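Local coordinates for BILBO1_N domain-containing protein (Trypanosoma brucei equiperdum, PDB 7A1I) that probably serves as a ubiquitin-like interaction module, being the N-terminal domain of a protein of the BILBO1 family, at residues Gly5-Asp13 and Leu21-Pro30. Sequence-based numbering, arbitrary orientation.
Sequences GISICVATD and LRFLFDAAGP
Ile-6, Ile-8 and Val-10 pair with Phe-25, Phe-23 and Leu-21 in the antiparallel β-hairpin that opens this ubiquitin-like fold. The three are hydrogen-bonded pairs with two bonds each. The short strand axes run 4.7 Å apart, at 152° between their directions.

Side chains of these pairs face helix 32-50, where Val-10 meets Ser-39, Leu-21 meets Phe-43 and Phe-25 meets Tyr-38. Val-10 offers CG2 to the edge of the Phe-23 ring, 4.1 Å from CD1. One residue pair along, CG1 of Ile-8 rests against the seam where the Pro-30 ring meets the Phe-25 ring, 4.0 Å from Pro-30 CG and 4.2 Å from Phe-25 CE2. Pro-30 in turn lays its CB over the centre of the Phe-25 ring, 3.5 Å above the plane, as the chain after the strand curls back under it. Ile-6 reaches into this curl: with CG1 anti to the carbonyl carbon (chi1 -69°) and an extended chi2, its CD1 methyl ends near Ala-27 O and Ala-28 O. The same CD1 methyl of Ile-6 sits against the CA of Gly-29, 3.8 Å away.

On the other face, Arg-22 fills the groove beside Ser-7 and Cys-9. CG anti to the backbone N and a bend at chi2 set its methylenes beside these two residues, CG being 3.7 Å from Cys-9 SG; the further bend at chi3 turns the guanidinium. That group has Leu-24 CD1 over one face, offset toward the rim, and a salt bridge to Glu-105 engages NH2. Ser-7 OG lies at the guanidinium edge, near its plane, and is 3.2 Å from Arg-22 CD.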
# COMPACT_ATOMS: atom_id res chain seq x y z
N GLY A 5 0.20 -6.19 18.38
CA GLY A 5 0.54 -5.36 17.23
C GLY A 5 -0.11 -5.85 15.95
O GLY A 5 -0.20 -7.05 15.72
N ILE A 6 -0.59 -4.92 15.14
CA ILE A 6 -1.26 -5.23 13.88
C ILE A 6 -0.34 -4.82 12.73
O ILE A 6 0.14 -3.68 12.69
CB ILE A 6 -2.62 -4.52 13.78
CG1 ILE A 6 -3.60 -5.13 14.79
CG2 ILE A 6 -3.19 -4.61 12.38
CD1 ILE A 6 -4.96 -4.44 14.82
N SER A 7 -0.07 -5.75 11.82
CA SER A 7 0.81 -5.49 10.68
C SER A 7 -0.01 -5.32 9.40
O SER A 7 -0.69 -6.25 8.96
CB SER A 7 1.82 -6.63 10.53
OG SER A 7 2.33 -6.69 9.21
N ILE A 8 0.08 -4.14 8.78
CA ILE A 8 -0.58 -3.88 7.50
C ILE A 8 0.51 -3.64 6.46
O ILE A 8 1.42 -2.83 6.67
CB ILE A 8 -1.52 -2.66 7.57
CG1 ILE A 8 -2.49 -2.73 8.76
CG2 ILE A 8 -2.26 -2.51 6.23
CD1 ILE A 8 -3.65 -3.69 8.58
N CYS A 9 0.44 -4.36 5.34
CA CYS A 9 1.30 -4.09 4.20
C CYS A 9 0.56 -3.27 3.16
O CYS A 9 -0.66 -3.43 2.98
CB CYS A 9 1.81 -5.38 3.55
SG CYS A 9 2.89 -6.36 4.58
N VAL A 10 1.29 -2.38 2.51
CA VAL A 10 0.76 -1.43 1.54
C VAL A 10 1.68 -1.46 0.33
O VAL A 10 2.90 -1.28 0.49
CB VAL A 10 0.68 -0.02 2.11
CG1 VAL A 10 0.05 0.91 1.09
CG2 VAL A 10 -0.16 -0.03 3.42
N ALA A 11 1.13 -1.73 -0.85
CA ALA A 11 1.97 -1.83 -2.05
C ALA A 11 1.46 -0.85 -3.10
O ALA A 11 0.34 -0.34 -3.00
CB ALA A 11 2.01 -3.26 -2.61
N THR A 12 2.34 -0.52 -4.05
CA THR A 12 2.00 0.40 -5.14
C THR A 12 3.01 0.20 -6.26
O THR A 12 4.01 -0.49 -6.10
CB THR A 12 1.96 1.86 -4.65
OG1 THR A 12 1.25 2.69 -5.60
CG2 THR A 12 3.35 2.42 -4.40
N ASP A 13 2.74 0.83 -7.40
CA ASP A 13 3.60 0.72 -8.58
C ASP A 13 4.65 1.82 -8.61
O ASP A 13 4.35 3.00 -8.39
CB ASP A 13 2.74 0.78 -9.84
CG ASP A 13 3.55 0.54 -11.11
OD1 ASP A 13 3.61 -0.62 -11.57
OD2 ASP A 13 4.10 1.53 -11.67
N LEU A 21 5.49 -2.11 1.42
CA LEU A 21 5.93 -1.61 2.73
C LEU A 21 5.08 -2.20 3.85
O LEU A 21 3.86 -2.33 3.72
CB LEU A 21 5.81 -0.08 2.81
CG LEU A 21 6.51 0.73 1.73
CD1 LEU A 21 6.25 2.22 1.94
CD2 LEU A 21 8.00 0.44 1.73
N ARG A 22 5.70 -2.50 4.98
CA ARG A 22 4.99 -3.00 6.15
C ARG A 22 4.95 -1.92 7.22
O ARG A 22 5.99 -1.32 7.54
CB ARG A 22 5.66 -4.27 6.70
CG ARG A 22 4.75 -5.11 7.58
CD ARG A 22 4.80 -4.70 9.03
NE ARG A 22 6.13 -4.87 9.59
CZ ARG A 22 6.55 -5.99 10.17
NH1 ARG A 22 5.73 -7.03 10.26
NH2 ARG A 22 7.78 -6.07 10.66
N PHE A 23 3.77 -1.72 7.81
CA PHE A 23 3.57 -0.81 8.93
C PHE A 23 3.04 -1.59 10.13
O PHE A 23 2.15 -2.44 9.98
CB PHE A 23 2.59 0.32 8.57
CG PHE A 23 3.10 1.24 7.50
CD1 PHE A 23 2.66 1.11 6.19
CD2 PHE A 23 4.03 2.22 7.80
CE1 PHE A 23 3.14 1.95 5.20
CE2 PHE A 23 4.53 3.06 6.81
CZ PHE A 23 4.09 2.93 5.51
N LEU A 24 3.60 -1.31 11.30
CA LEU A 24 3.21 -1.95 12.55
C LEU A 24 2.46 -0.95 13.42
O LEU A 24 2.97 0.14 13.70
CB LEU A 24 4.44 -2.48 13.30
CG LEU A 24 5.10 -3.71 12.70
CD1 LEU A 24 6.61 -3.61 12.84
CD2 LEU A 24 4.57 -4.97 13.37
N PHE A 25 1.26 -1.32 13.86
CA PHE A 25 0.45 -0.46 14.71
C PHE A 25 0.17 -1.16 16.03
O PHE A 25 0.39 -2.37 16.19
CB PHE A 25 -0.87 -0.09 14.03
CG PHE A 25 -0.69 0.62 12.73
CD1 PHE A 25 -0.69 2.00 12.67
CD2 PHE A 25 -0.51 -0.11 11.55
CE1 PHE A 25 -0.51 2.65 11.46
CE2 PHE A 25 -0.33 0.53 10.34
CZ PHE A 25 -0.33 1.91 10.28
N ASP A 26 -0.35 -0.38 16.98
CA ASP A 26 -0.78 -0.92 18.27
C ASP A 26 -1.90 -1.94 18.07
O ASP A 26 -2.52 -2.03 17.01
CB ASP A 26 -1.26 0.20 19.20
CG ASP A 26 -0.25 1.33 19.34
OD1 ASP A 26 -0.43 2.37 18.68
OD2 ASP A 26 0.72 1.17 20.11
N ALA A 27 -2.17 -2.72 19.12
CA ALA A 27 -3.19 -3.76 19.05
C ALA A 27 -4.54 -3.22 18.59
O ALA A 27 -5.35 -3.99 18.05
CB ALA A 27 -3.34 -4.44 20.41
N ALA A 28 -4.80 -1.92 18.78
CA ALA A 28 -6.04 -1.34 18.27
C ALA A 28 -6.02 -1.28 16.74
O ALA A 28 -6.93 -1.79 16.08
CB ALA A 28 -6.26 0.05 18.87
N GLY A 29 -4.99 -0.67 16.17
CA GLY A 29 -4.85 -0.64 14.73
C GLY A 29 -4.98 0.74 14.13
O GLY A 29 -5.24 1.73 14.82
N PRO A 30 -4.77 0.83 12.83
CA PRO A 30 -4.92 2.11 12.14
C PRO A 30 -6.34 2.31 11.63
O PRO A 30 -7.11 1.36 11.46
CB PRO A 30 -3.93 2.00 10.97
CG PRO A 30 -3.91 0.54 10.66
CD PRO A 30 -4.28 -0.22 11.92